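Local coordinates for protein light Chain (Clostridium botulinum, PDB 6BVD) that acts as the zinc-dependent protease domain of botulinum neurotoxin type HA and probably cleaves a neuronal SNARE protein, as related toxin light chains do, at residues Leu226-Ile231 with Phe267-Gly272; Phe351-Leu356 with Lys363-Tyr368; Ala265-Leu268 with Arg273-Asn276; Asn167-Ile172 with Gly239-Glu244; Arg99-Pro104 with Ile108-Ile113. All coordinates share one frame; numbering follows the deposited sequence.

Contact 1 of 5, residues Leu226-Ile231 with Phe267-Gly272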
# COMPACT_ATOMS: atom_id res chain seq x y z
N LEU A 226 15.19 8.94 -0.17
CA LEU A 226 15.58 8.02 0.92
C LEU A 226 16.52 6.93 0.38
O LEU A 226 17.57 6.62 0.97
CB LEU A 226 14.32 7.43 1.56
CG LEU A 226 14.51 6.38 2.65
CD1 LEU A 226 15.46 6.91 3.75
CD2 LEU A 226 13.12 5.97 3.20
N MET A 227 16.19 6.37 -0.79
CA MET A 227 17.07 5.36 -1.39
C MET A 227 18.52 5.88 -1.64
O MET A 227 19.51 5.17 -1.41
CB MET A 227 16.44 4.81 -2.69
CG MET A 227 15.32 3.77 -2.40
SD MET A 227 14.69 2.97 -3.89
CE MET A 227 13.50 4.20 -4.45
N HIS A 228 18.64 7.13 -2.06
CA HIS A 228 19.94 7.76 -2.26
C HIS A 228 20.74 7.72 -0.93
O HIS A 228 21.86 7.30 -0.94
CB HIS A 228 19.74 9.20 -2.74
CG HIS A 228 21.01 9.94 -2.97
ND1 HIS A 228 21.59 10.07 -4.22
CD2 HIS A 228 21.84 10.54 -2.09
CE1 HIS A 228 22.71 10.77 -4.09
NE2 HIS A 228 22.89 11.06 -2.82
N GLU A 229 20.11 8.08 0.19
CA GLU A 229 20.80 8.01 1.49
C GLU A 229 21.10 6.53 1.88
O GLU A 229 22.15 6.23 2.43
CB GLU A 229 19.97 8.70 2.59
CG GLU A 229 19.86 10.20 2.37
CD GLU A 229 21.21 10.87 2.04
OE1 GLU A 229 22.15 10.81 2.87
OE2 GLU A 229 21.35 11.52 0.97
N LEU A 230 20.20 5.62 1.58
CA LEU A 230 20.44 4.19 1.87
C LEU A 230 21.61 3.63 1.08
O LEU A 230 22.28 2.70 1.53
CB LEU A 230 19.18 3.35 1.61
CG LEU A 230 18.07 3.51 2.64
CD1 LEU A 230 16.88 2.65 2.30
CD2 LEU A 230 18.63 3.17 4.05
N ILE A 231 21.90 4.20 -0.08
CA ILE A 231 23.06 3.75 -0.82
C ILE A 231 24.37 4.12 -0.08
O ILE A 231 25.30 3.31 -0.03
CB ILE A 231 23.03 4.31 -2.25
CG1 ILE A 231 21.86 3.69 -2.99
CG2 ILE A 231 24.36 4.07 -2.93
CD1 ILE A 231 21.54 4.41 -4.34
N PHE A 267 29.21 10.88 -7.17
CA PHE A 267 28.96 10.54 -8.59
C PHE A 267 28.73 9.03 -8.74
O PHE A 267 27.94 8.60 -9.59
CB PHE A 267 30.11 11.01 -9.46
CG PHE A 267 30.35 12.50 -9.37
CD1 PHE A 267 29.57 13.39 -10.09
CD2 PHE A 267 31.30 13.01 -8.48
CE1 PHE A 267 29.77 14.77 -10.01
CE2 PHE A 267 31.52 14.38 -8.38
CZ PHE A 267 30.75 15.26 -9.13
N LEU A 268 29.41 8.23 -7.92
CA LEU A 268 29.21 6.78 -7.98
C LEU A 268 27.83 6.44 -7.44
O LEU A 268 27.20 5.46 -7.86
CB LEU A 268 30.29 6.02 -7.21
CG LEU A 268 31.73 6.16 -7.70
CD1 LEU A 268 32.70 5.49 -6.71
CD2 LEU A 268 31.93 5.64 -9.12
N THR A 269 27.36 7.25 -6.50
CA THR A 269 26.05 6.98 -5.92
C THR A 269 24.95 7.35 -6.93
O THR A 269 23.97 6.61 -7.10
CB THR A 269 25.87 7.72 -4.61
OG1 THR A 269 26.78 7.17 -3.63
CG2 THR A 269 24.42 7.57 -4.10
N PHE A 270 25.13 8.46 -7.63
CA PHE A 270 24.16 8.80 -8.67
C PHE A 270 24.19 7.75 -9.77
O PHE A 270 23.15 7.26 -10.18
CB PHE A 270 24.42 10.19 -9.29
CG PHE A 270 23.33 10.59 -10.26
CD1 PHE A 270 22.18 11.20 -9.80
CD2 PHE A 270 23.41 10.22 -11.60
CE1 PHE A 270 21.14 11.53 -10.68
CE2 PHE A 270 22.36 10.54 -12.49
CZ PHE A 270 21.23 11.20 -12.02
N GLY A 271 25.37 7.37 -10.25
CA GLY A 271 25.47 6.33 -11.26
C GLY A 271 25.27 6.89 -12.68
O GLY A 271 25.55 8.08 -12.92
N GLY A 272 24.83 6.03 -13.60
CA GLY A 272 24.58 6.41 -14.99
C GLY A 272 25.81 7.07 -15.59
O GLY A 272 26.93 6.60 -15.39
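The methyl of T269 reaches from helix 264-270 to helix 222-237 and touches two side chains there, H228 and I231. With H228 the interaction is CH-pi. T269 CG2 lies 3.9 Å from the centroid of the H228 ring, 22° off the ring normal, so it sits over the face but displaced toward the rim, and its closest atom is H228 CE1 at 3.6 Å from T269 CG2. The second interaction is apolar. I231 CG2 comes within 3.7 Å of T269 CG2, the two side chains running antiparallel alongside one another.

One threonine torsion serves both. With T269 CG2 anti to the backbone N, the methyl faces across the interface, while OG1 (chi1 -68°) stays beside its own helix and is hydrogen-bonded to A265 O. No hydrogen bond joins the two segments.

The third kind of interaction is coordination. H228 binds zinc together with H232 and E266, the arrangement of an HExxH helix whose third ligand comes from a following helix, here the one that carries T269. H228 ND1 is turned to E353 OE1, a weak hydrogen bond, and E229 OE2 meets the edge of the imidazole in its plane. E229 is the glutamate of the motif, in the place taken by the catalytic glutamate in related HExxH proteases. The T269 methyl over the ring face would tend to limit tilting, and E353 and E229 at the rim may limit rotation, which is consistent with an imidazole kept aimed at the metal.

Contact 2 of 5, residues Phe351-Leu356 with Lys363-Tyr368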
# COMPACT_ATOMS: atom_id res chain seq x y z
N PHE A 351 23.89 -0.42 -6.93
CA PHE A 351 22.81 0.38 -6.39
C PHE A 351 23.03 1.88 -6.65
O PHE A 351 23.90 2.47 -6.03
CB PHE A 351 22.68 0.12 -4.91
CG PHE A 351 22.40 -1.33 -4.59
CD1 PHE A 351 21.11 -1.80 -4.66
CD2 PHE A 351 23.42 -2.19 -4.23
CE1 PHE A 351 20.82 -3.16 -4.36
CE2 PHE A 351 23.16 -3.53 -3.93
CZ PHE A 351 21.84 -4.01 -4.00
N THR A 352 22.26 2.47 -7.56
CA THR A 352 22.47 3.88 -7.93
C THR A 352 21.14 4.58 -8.02
O THR A 352 20.13 3.94 -8.27
CB THR A 352 23.23 4.01 -9.28
OG1 THR A 352 22.41 3.50 -10.35
CG2 THR A 352 24.53 3.27 -9.24
N GLU A 353 21.15 5.91 -7.86
CA GLU A 353 19.94 6.71 -7.99
C GLU A 353 19.38 6.59 -9.43
O GLU A 353 18.18 6.47 -9.64
CB GLU A 353 20.23 8.17 -7.65
CG GLU A 353 19.04 9.13 -7.84
CD GLU A 353 19.38 10.57 -7.50
OE1 GLU A 353 20.28 10.77 -6.64
OE2 GLU A 353 18.76 11.51 -8.08
N PHE A 354 20.28 6.63 -10.40
CA PHE A 354 19.90 6.53 -11.82
C PHE A 354 19.14 5.23 -12.12
O PHE A 354 18.09 5.23 -12.77
CB PHE A 354 21.16 6.62 -12.70
CG PHE A 354 20.85 6.56 -14.19
CD1 PHE A 354 20.38 7.69 -14.86
CD2 PHE A 354 21.00 5.38 -14.90
CE1 PHE A 354 20.08 7.64 -16.24
CE2 PHE A 354 20.70 5.31 -16.27
CZ PHE A 354 20.24 6.46 -16.94
N ASN A 355 19.69 4.10 -11.66
CA ASN A 355 19.08 2.81 -11.94
C ASN A 355 17.77 2.59 -11.18
O ASN A 355 16.82 2.01 -11.72
CB ASN A 355 20.05 1.64 -11.63
CG ASN A 355 19.50 0.30 -12.11
OD1 ASN A 355 19.37 0.06 -13.32
ND2 ASN A 355 19.18 -0.60 -11.17
N LEU A 356 17.74 3.01 -9.91
CA LEU A 356 16.53 2.86 -9.10
C LEU A 356 15.42 3.78 -9.66
O LEU A 356 14.25 3.42 -9.65
CB LEU A 356 16.81 3.15 -7.62
CG LEU A 356 17.75 2.13 -6.96
CD1 LEU A 356 18.18 2.59 -5.54
CD2 LEU A 356 17.14 0.79 -6.81
N LYS A 363 11.00 10.08 -12.20
CA LYS A 363 11.89 11.00 -12.93
C LYS A 363 12.89 11.57 -11.96
O LYS A 363 12.53 11.93 -10.85
CB LYS A 363 11.10 12.13 -13.60
CG LYS A 363 11.95 12.90 -14.66
CD LYS A 363 11.18 14.09 -15.26
CE LYS A 363 11.90 14.73 -16.47
NZ LYS A 363 12.14 13.78 -17.63
N THR A 364 14.15 11.67 -12.38
CA THR A 364 15.15 12.31 -11.55
C THR A 364 16.00 13.26 -12.38
O THR A 364 15.88 13.36 -13.64
CB THR A 364 16.02 11.24 -10.83
OG1 THR A 364 16.64 11.83 -9.69
CG2 THR A 364 17.04 10.64 -11.73
N ARG A 365 16.81 13.99 -11.64
CA ARG A 365 17.70 15.01 -12.16
C ARG A 365 18.71 14.44 -13.15
O ARG A 365 19.04 13.26 -13.13
CB ARG A 365 18.45 15.68 -10.99
CG ARG A 365 19.20 14.67 -10.18
CD ARG A 365 19.90 15.26 -8.93
NE ARG A 365 20.31 14.19 -8.01
CZ ARG A 365 21.05 14.39 -6.91
NH1 ARG A 365 21.49 15.61 -6.60
NH2 ARG A 365 21.37 13.36 -6.10
N LEU A 366 19.26 15.31 -13.98
CA LEU A 366 20.19 14.90 -15.02
C LEU A 366 21.50 14.34 -14.52
O LEU A 366 22.17 13.59 -15.23
CB LEU A 366 20.46 16.09 -15.96
CG LEU A 366 19.33 16.29 -16.97
CD1 LEU A 366 19.55 17.53 -17.84
CD2 LEU A 366 19.19 15.06 -17.85
N GLY A 367 21.89 14.71 -13.30
CA GLY A 367 23.12 14.24 -12.69
C GLY A 367 23.26 14.86 -11.30
O GLY A 367 22.49 15.76 -10.95
N TYR A 368 24.24 14.40 -10.53
CA TYR A 368 24.43 14.92 -9.17
C TYR A 368 24.61 16.44 -9.10
O TYR A 368 24.14 17.09 -8.17
CB TYR A 368 25.63 14.25 -8.50
CG TYR A 368 25.76 14.71 -7.07
CD1 TYR A 368 24.96 14.14 -6.07
CD2 TYR A 368 26.64 15.73 -6.72
CE1 TYR A 368 25.05 14.57 -4.76
CE2 TYR A 368 26.72 16.18 -5.41
CZ TYR A 368 25.92 15.58 -4.43
OH TYR A 368 26.01 16.00 -3.13
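E353 reaches from the first turn of helix 353-360 into the 363-368 loop, where T364 and R365 share its carboxylate. This is the tight part of the contact. R365 grips it side-on with two nitrogens: NH2 donates to E353 OE1 at 2.9 Å, almost straight at 173° and on the syn lone pair, while R365 NE gives E353 OE2 a longer bond of 3.1 Å. The carboxylate and guanidinium planes lie 17° apart. T364 OG1 donates to the anti lone pair of E353 OE2 at 2.7 Å, making that oxygen a double acceptor. With CG anti to the backbone N (chi1 176°) and the chain extended beyond it, the glutamate carries its carboxylate straight out to these donors.

Away from this cluster the segments separate. F354 lies on the exposed side, and L366, also exposed, touches Y255. At the helix start T352 is the N-cap, its OG1 accepting from N355 N at 3.1 Å.

Three donors across the contact fix the rotation of the carboxylate, which is consistent with E353 acting as a second-shell residue beside H228; the side chain of R365 itself lies about 6 Å from the zinc.

Contact 3 of 5, residues Ala265-Leu268 with Arg273-Asn276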
# COMPACT_ATOMS: atom_id res chain seq x y z
N ALA A 265 32.39 9.77 -4.40
CA ALA A 265 31.29 8.89 -3.95
C ALA A 265 29.91 9.42 -4.38
O ALA A 265 28.98 8.63 -4.57
CB ALA A 265 31.32 8.68 -2.40
N GLU A 266 29.75 10.74 -4.50
CA GLU A 266 28.43 11.25 -4.90
C GLU A 266 28.16 10.87 -6.34
O GLU A 266 27.02 10.57 -6.70
CB GLU A 266 28.31 12.76 -4.75
CG GLU A 266 28.56 13.27 -3.33
CD GLU A 266 27.50 12.91 -2.32
OE1 GLU A 266 26.47 12.26 -2.66
OE2 GLU A 266 27.71 13.30 -1.16
N PHE A 267 29.21 10.88 -7.17
CA PHE A 267 28.96 10.54 -8.59
C PHE A 267 28.73 9.03 -8.74
O PHE A 267 27.94 8.60 -9.59
CB PHE A 267 30.11 11.01 -9.46
CG PHE A 267 30.35 12.50 -9.37
CD1 PHE A 267 29.57 13.39 -10.09
CD2 PHE A 267 31.30 13.01 -8.48
CE1 PHE A 267 29.77 14.77 -10.01
CE2 PHE A 267 31.52 14.38 -8.38
CZ PHE A 267 30.75 15.26 -9.13
N LEU A 268 29.41 8.23 -7.92
CA LEU A 268 29.21 6.78 -7.98
C LEU A 268 27.83 6.44 -7.44
O LEU A 268 27.20 5.46 -7.86
CB LEU A 268 30.29 6.02 -7.21
CG LEU A 268 31.73 6.16 -7.70
CD1 LEU A 268 32.70 5.49 -6.71
CD2 LEU A 268 31.93 5.64 -9.12
N ARG A 273 25.62 8.20 -16.25
CA ARG A 273 26.72 8.90 -16.88
C ARG A 273 27.66 9.58 -15.87
O ARG A 273 28.80 9.91 -16.20
CB ARG A 273 26.21 9.93 -17.89
CG ARG A 273 25.77 9.31 -19.20
CD ARG A 273 26.05 10.22 -20.39
NE ARG A 273 25.58 9.66 -21.66
CZ ARG A 273 26.22 8.72 -22.35
NH1 ARG A 273 27.33 8.15 -21.87
NH2 ARG A 273 25.71 8.29 -23.50
N ASP A 274 27.17 9.84 -14.65
CA ASP A 274 28.06 10.45 -13.64
C ASP A 274 29.29 9.59 -13.30
O ASP A 274 30.31 10.13 -12.83
CB ASP A 274 27.29 10.77 -12.37
CG ASP A 274 26.64 12.14 -12.42
OD1 ASP A 274 26.34 12.65 -13.53
OD2 ASP A 274 26.34 12.67 -11.32
N ARG A 275 29.20 8.28 -13.51
CA ARG A 275 30.35 7.40 -13.27
C ARG A 275 31.57 7.85 -14.08
O ARG A 275 32.71 7.77 -13.62
CB ARG A 275 30.02 5.95 -13.61
CG ARG A 275 29.19 5.23 -12.59
CD ARG A 275 29.36 3.71 -12.76
NE ARG A 275 28.50 2.88 -11.91
CZ ARG A 275 27.43 2.21 -12.35
NH1 ARG A 275 27.10 2.27 -13.64
NH2 ARG A 275 26.71 1.46 -11.51
N ASN A 276 31.32 8.36 -15.29
CA ASN A 276 32.41 8.73 -16.17
C ASN A 276 33.06 10.06 -15.77
O ASN A 276 34.11 10.42 -16.27
CB ASN A 276 31.91 8.80 -17.60
CG ASN A 276 31.33 7.46 -18.06
OD1 ASN A 276 31.80 6.38 -17.63
ND2 ASN A 276 30.30 7.51 -18.90
O HOH W 1 28.23 3.14 -8.91
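F267 and D274 meet at about a right angle, the aromatic ring presenting its edge to the carboxylate. D274 OD2 lies 3.5 Å from F267 CD1, close to the ring plane, while the planes of the two groups are 54° apart. Each CB also packs against the backbone oxygen of the other residue: F267 CB rests 3.5 Å from D274 O, and D274 CB comes within 3.6 Å of F267 O. A chi1 of -59° swings the phenyl to the side opposite its own carbonyl carbon and sets the CD1 edge against the aspartate.

L268 and R275 run more loosely beside this pair. L268 CD2 is 4.4 Å from R275 CG, and the polar connection passes through a water that donates to L268 O at 2.7 Å and accepts from R275 NE at 3.0 Å. Beyond the water, R275 NH2 is hydrogen-bonded to Y349 O.

The contact folds the chain back on helix 264-270 just after its end: 273-276 has helical backbone angles and one bond of its own, N276 N to R273 O. E266, next to F267, is a zinc ligand. D274 OD2 also accepts a hydrogen bond from Y368 N, so the oxygen that meets the weakly positive C-H edge of F267 has a true donor besides. That bond joins the 363-368 loop to the 273-276 turn, which in turn packs against the helix that supplies the third zinc ligand.

Contact 4 of 5, residues Asn167-Ile172 with Gly239-Glu244. With ACT (acetate ion), chain F.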
# COMPACT_ATOMS: atom_id res chain seq x y z
N ASN A 167 19.45 16.29 3.90
CA ASN A 167 19.58 14.91 4.35
C ASN A 167 21.05 14.54 4.39
O ASN A 167 21.83 15.03 3.57
CB ASN A 167 18.83 13.98 3.42
CG ASN A 167 17.40 14.39 3.23
OD1 ASN A 167 16.64 14.53 4.21
ND2 ASN A 167 17.02 14.61 1.98
N LYS A 168 21.49 13.74 5.37
CA LYS A 168 22.89 13.33 5.33
C LYS A 168 23.15 12.03 6.04
O LYS A 168 22.44 11.67 6.96
CB LYS A 168 23.81 14.41 5.93
CG LYS A 168 23.55 14.71 7.36
CD LYS A 168 24.59 15.69 7.90
CE LYS A 168 24.64 16.93 7.05
NZ LYS A 168 25.53 17.98 7.61
N THR A 169 24.19 11.33 5.61
CA THR A 169 24.53 10.02 6.14
C THR A 169 25.91 10.14 6.79
O THR A 169 26.72 10.96 6.34
CB THR A 169 24.51 8.97 4.99
OG1 THR A 169 23.19 8.95 4.42
CG2 THR A 169 24.83 7.57 5.47
N GLY A 170 26.17 9.36 7.83
CA GLY A 170 27.46 9.34 8.51
C GLY A 170 27.75 8.03 9.21
O GLY A 170 26.83 7.25 9.40
N GLY A 171 29.01 7.76 9.57
CA GLY A 171 29.35 6.52 10.26
C GLY A 171 29.66 6.81 11.73
O GLY A 171 29.55 7.97 12.16
N ILE A 172 30.07 5.79 12.49
CA ILE A 172 30.42 5.99 13.90
C ILE A 172 31.90 5.78 14.17
O ILE A 172 32.54 4.91 13.56
CB ILE A 172 29.58 5.04 14.80
CG1 ILE A 172 28.07 5.24 14.55
CG2 ILE A 172 29.96 5.25 16.29
CD1 ILE A 172 27.55 6.66 14.86
N GLY A 239 32.02 -0.91 4.60
CA GLY A 239 33.31 -0.32 4.94
C GLY A 239 34.02 0.32 3.72
O GLY A 239 35.26 0.44 3.71
N THR A 240 33.24 0.70 2.69
CA THR A 240 33.80 1.34 1.47
C THR A 240 33.51 2.83 1.44
O THR A 240 33.76 3.51 0.43
CB THR A 240 33.18 0.75 0.15
OG1 THR A 240 31.83 1.18 0.06
CG2 THR A 240 33.20 -0.80 0.16
N TYR A 241 32.99 3.36 2.54
CA TYR A 241 32.57 4.76 2.62
C TYR A 241 33.74 5.73 2.45
O TYR A 241 34.81 5.55 3.06
CB TYR A 241 31.86 4.99 3.96
CG TYR A 241 31.13 6.30 4.19
CD1 TYR A 241 29.75 6.37 4.04
CD2 TYR A 241 31.81 7.44 4.63
CE1 TYR A 241 29.07 7.55 4.29
CE2 TYR A 241 31.14 8.61 4.88
CZ TYR A 241 29.77 8.66 4.71
OH TYR A 241 29.08 9.83 4.95
N ILE A 242 33.57 6.74 1.60
CA ILE A 242 34.62 7.77 1.49
C ILE A 242 34.12 9.21 1.66
O ILE A 242 32.96 9.52 1.40
CB ILE A 242 35.40 7.67 0.13
CG1 ILE A 242 34.45 7.71 -1.09
CG2 ILE A 242 36.17 6.38 0.08
CD1 ILE A 242 35.23 7.84 -2.46
N THR A 243 35.02 10.08 2.12
CA THR A 243 34.78 11.51 2.18
C THR A 243 35.74 12.32 1.26
O THR A 243 35.45 13.47 0.96
CB THR A 243 34.98 12.03 3.62
OG1 THR A 243 36.31 11.72 4.02
CG2 THR A 243 33.97 11.38 4.60
N GLU A 244 36.88 11.74 0.86
CA GLU A 244 37.87 12.52 0.08
C GLU A 244 37.78 12.13 -1.39
O GLU A 244 36.69 11.89 -1.87
CB GLU A 244 39.26 12.32 0.64
CG GLU A 244 39.31 12.57 2.16
CD GLU A 244 38.74 13.94 2.54
OE1 GLU A 244 39.14 14.93 1.91
OE2 GLU A 244 37.89 14.04 3.46
C ACT F . 29.90 7.12 0.29
O ACT F . 30.96 6.45 0.24
OXT ACT F . 28.85 6.66 -0.20
CH3 ACT F . 29.90 8.47 0.95
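T169 on the edge strand 168-171 of the large mixed sheet meets Y241 in the loop that leaves helix 222-237, whose C-terminus closes with a Schellman motif at G239. One hydrogen bond joins the two segments. Y241 OH donates to T169 O at 3.0 Å. It comes from above the carbonyl plane, 57° out of it, so no lone pair is addressed directly. The extended tyrosine, its CG anti to the backbone N (chi1 -170°), spans the gap to the strand.

Van der Waals contact adds little: G170 CA is 3.9 Å from Y241 OH, and T169 CG2 stands 4.4 Å from Y241 CE1. Y241 is held from outside the pair by an edge-to-face stack with Y185. The hydroxyl of T169 is turned to helix 222-237 instead, where OG1 is hydrogen-bonded to E229 OE1 of the zinc motif.

An acetate, probably from the crystallisation liquor, adds further hydrogen bonds and packing on the tyrosine ring. It is hydrogen-bonded to H232 ND1 and H235 ND1 on helix 222-237, which places it between that helix and the loop. From the loop, I242 N donates to acetate O at 3.0 Å, with an N-H...acceptor angle of 163°. The acetate methyl carbon CH3 lies over one face of the Y241 ring, offset toward the rim and 3.6 Å from Y241 CE1.

Contact 5 of 5, residues Arg99-Pro104 with Ile108-Ile113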
# COMPACT_ATOMS: atom_id res chain seq x y z
N ARG A 99 7.00 1.84 0.03
CA ARG A 99 7.18 2.16 -1.40
C ARG A 99 8.46 1.47 -1.92
O ARG A 99 8.45 0.78 -2.92
CB ARG A 99 7.21 3.69 -1.59
CG ARG A 99 7.63 4.19 -3.02
CD ARG A 99 6.79 5.39 -3.41
NE ARG A 99 7.18 5.94 -4.72
CZ ARG A 99 6.97 5.35 -5.90
NH1 ARG A 99 6.39 4.15 -5.98
NH2 ARG A 99 7.35 5.97 -7.02
N ILE A 100 9.56 1.62 -1.17
CA ILE A 100 10.81 1.01 -1.55
C ILE A 100 10.66 -0.51 -1.66
O ILE A 100 11.19 -1.16 -2.59
CB ILE A 100 11.94 1.36 -0.55
CG1 ILE A 100 12.23 2.87 -0.56
CG2 ILE A 100 13.15 0.59 -0.91
CD1 ILE A 100 13.14 3.38 0.59
N ASN A 101 9.89 -1.08 -0.74
CA ASN A 101 9.71 -2.53 -0.73
C ASN A 101 8.66 -2.99 -1.76
O ASN A 101 8.34 -4.16 -1.78
CB ASN A 101 9.30 -3.01 0.69
CG ASN A 101 9.91 -4.36 1.06
OD1 ASN A 101 10.99 -4.72 0.59
ND2 ASN A 101 9.21 -5.12 1.93
N SER A 102 8.14 -2.09 -2.60
CA SER A 102 7.05 -2.50 -3.53
C SER A 102 7.58 -3.00 -4.87
O SER A 102 6.81 -3.54 -5.68
CB SER A 102 6.03 -1.36 -3.79
OG SER A 102 6.61 -0.33 -4.61
N LYS A 103 8.86 -2.82 -5.13
CA LYS A 103 9.44 -3.35 -6.36
C LYS A 103 10.70 -4.12 -6.06
O LYS A 103 11.42 -3.76 -5.12
CB LYS A 103 9.72 -2.21 -7.35
CG LYS A 103 8.44 -1.60 -7.91
CD LYS A 103 8.72 -0.37 -8.76
CE LYS A 103 7.45 0.39 -9.03
NZ LYS A 103 6.48 -0.43 -9.81
N PRO A 104 11.01 -5.13 -6.88
CA PRO A 104 12.21 -5.97 -6.69
C PRO A 104 13.52 -5.21 -6.52
O PRO A 104 14.31 -5.54 -5.63
CB PRO A 104 12.24 -6.82 -7.96
CG PRO A 104 10.75 -7.00 -8.30
CD PRO A 104 10.12 -5.67 -7.94
N ILE A 108 15.67 -5.67 -2.99
CA ILE A 108 17.03 -6.15 -2.93
C ILE A 108 17.88 -5.14 -2.11
O ILE A 108 18.70 -5.54 -1.26
CB ILE A 108 17.65 -6.34 -4.35
CG1 ILE A 108 16.83 -7.30 -5.21
CG2 ILE A 108 19.05 -6.88 -4.24
CD1 ILE A 108 16.77 -8.68 -4.68
N LEU A 109 17.68 -3.84 -2.34
CA LEU A 109 18.36 -2.81 -1.51
C LEU A 109 18.08 -2.98 0.01
O LEU A 109 19.00 -2.98 0.84
CB LEU A 109 17.92 -1.42 -1.94
CG LEU A 109 18.45 -0.27 -1.06
CD1 LEU A 109 19.98 -0.24 -1.06
CD2 LEU A 109 17.92 1.05 -1.62
N LEU A 110 16.81 -3.14 0.37
CA LEU A 110 16.47 -3.28 1.79
C LEU A 110 17.02 -4.57 2.42
O LEU A 110 17.43 -4.54 3.62
CB LEU A 110 14.96 -3.21 1.99
CG LEU A 110 14.34 -1.84 1.70
CD1 LEU A 110 12.82 -1.83 2.08
CD2 LEU A 110 15.08 -0.72 2.41
N GLU A 111 17.08 -5.67 1.65
CA GLU A 111 17.71 -6.94 2.11
C GLU A 111 19.21 -6.74 2.41
O GLU A 111 19.76 -7.30 3.38
CB GLU A 111 17.53 -8.07 1.08
CG GLU A 111 16.11 -8.60 0.96
CD GLU A 111 15.84 -9.35 -0.36
OE1 GLU A 111 16.80 -9.71 -1.07
OE2 GLU A 111 14.65 -9.57 -0.68
N GLU A 112 19.89 -5.94 1.58
CA GLU A 112 21.28 -5.60 1.87
C GLU A 112 21.42 -4.80 3.13
O GLU A 112 22.31 -5.06 3.92
CB GLU A 112 21.91 -4.81 0.69
CG GLU A 112 22.18 -5.66 -0.52
CD GLU A 112 23.38 -6.53 -0.33
OE1 GLU A 112 24.20 -6.22 0.54
OE2 GLU A 112 23.52 -7.53 -1.03
N ILE A 113 20.58 -3.79 3.31
CA ILE A 113 20.62 -2.96 4.51
C ILE A 113 20.41 -3.82 5.80
O ILE A 113 20.92 -3.50 6.88
CB ILE A 113 19.59 -1.84 4.43
CG1 ILE A 113 19.98 -0.84 3.32
CG2 ILE A 113 19.55 -1.09 5.72
CD1 ILE A 113 21.34 -0.17 3.54
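I100 and L110 cross at about a right angle, with I100 CG2 3.8 Å from L110 CG. The same leucine also touches N101, whose OD1 comes 3.7 Å from L110 CD1. L110 takes the rotamer with CG anti to the carbonyl carbon (chi1 -67°), which turns the branched end to both neighbours. At the start of the second helix, P104 O accepts from I108 N at 3.0 Å, and I108 CG1 lies beside that oxygen.

The contact is the tight link between two consecutive helices, 83-100 and 104-115. A type I beta turn from I100 to K103 connects them, and K103 is the N-cap of the second helix; the P104 to I108 bond belongs to that helix's first turn.

Farther out, the end of the first helix is gripped at R99 O, which accepts from S102 N at 2.9 Å and from S102 OG at 2.7 Å, the hydroxyl lying in the carbonyl plane on a lone pair. N101 is positioned by ND2 bonding to V5 O and by its carbonyl oxygen bonding to Q107 NE2. I100 also packs on L226 and M227 of helix 222-237, while R99 forms a salt bridge with D221 just before that helix.

Overall arrangement
Contacts 1, 2 and 3 cluster near the zinc: contact 1 holds the ligand H228, contact 3 the ligand E266, and contact 2 the second shell, with centres 7 Å apart for contacts 1 and 2 and 9 Å for contacts 1 and 3. Backbone bonds from E353 N to T269 O (3.0 Å) and F354 N to F270 O (2.9 Å) fasten contact 2 to contact 1. Contact 4 joins contact 1 where T169 OG1 meets E229 OE1 at 2.6 Å, and its acetate bonds the zinc ligand H232. Contact 5 packs behind the HExxH helix, where M227 CG meets I100 CG1 at 3.7 Å, and its nearest atoms remain about 11 Å from contact 3.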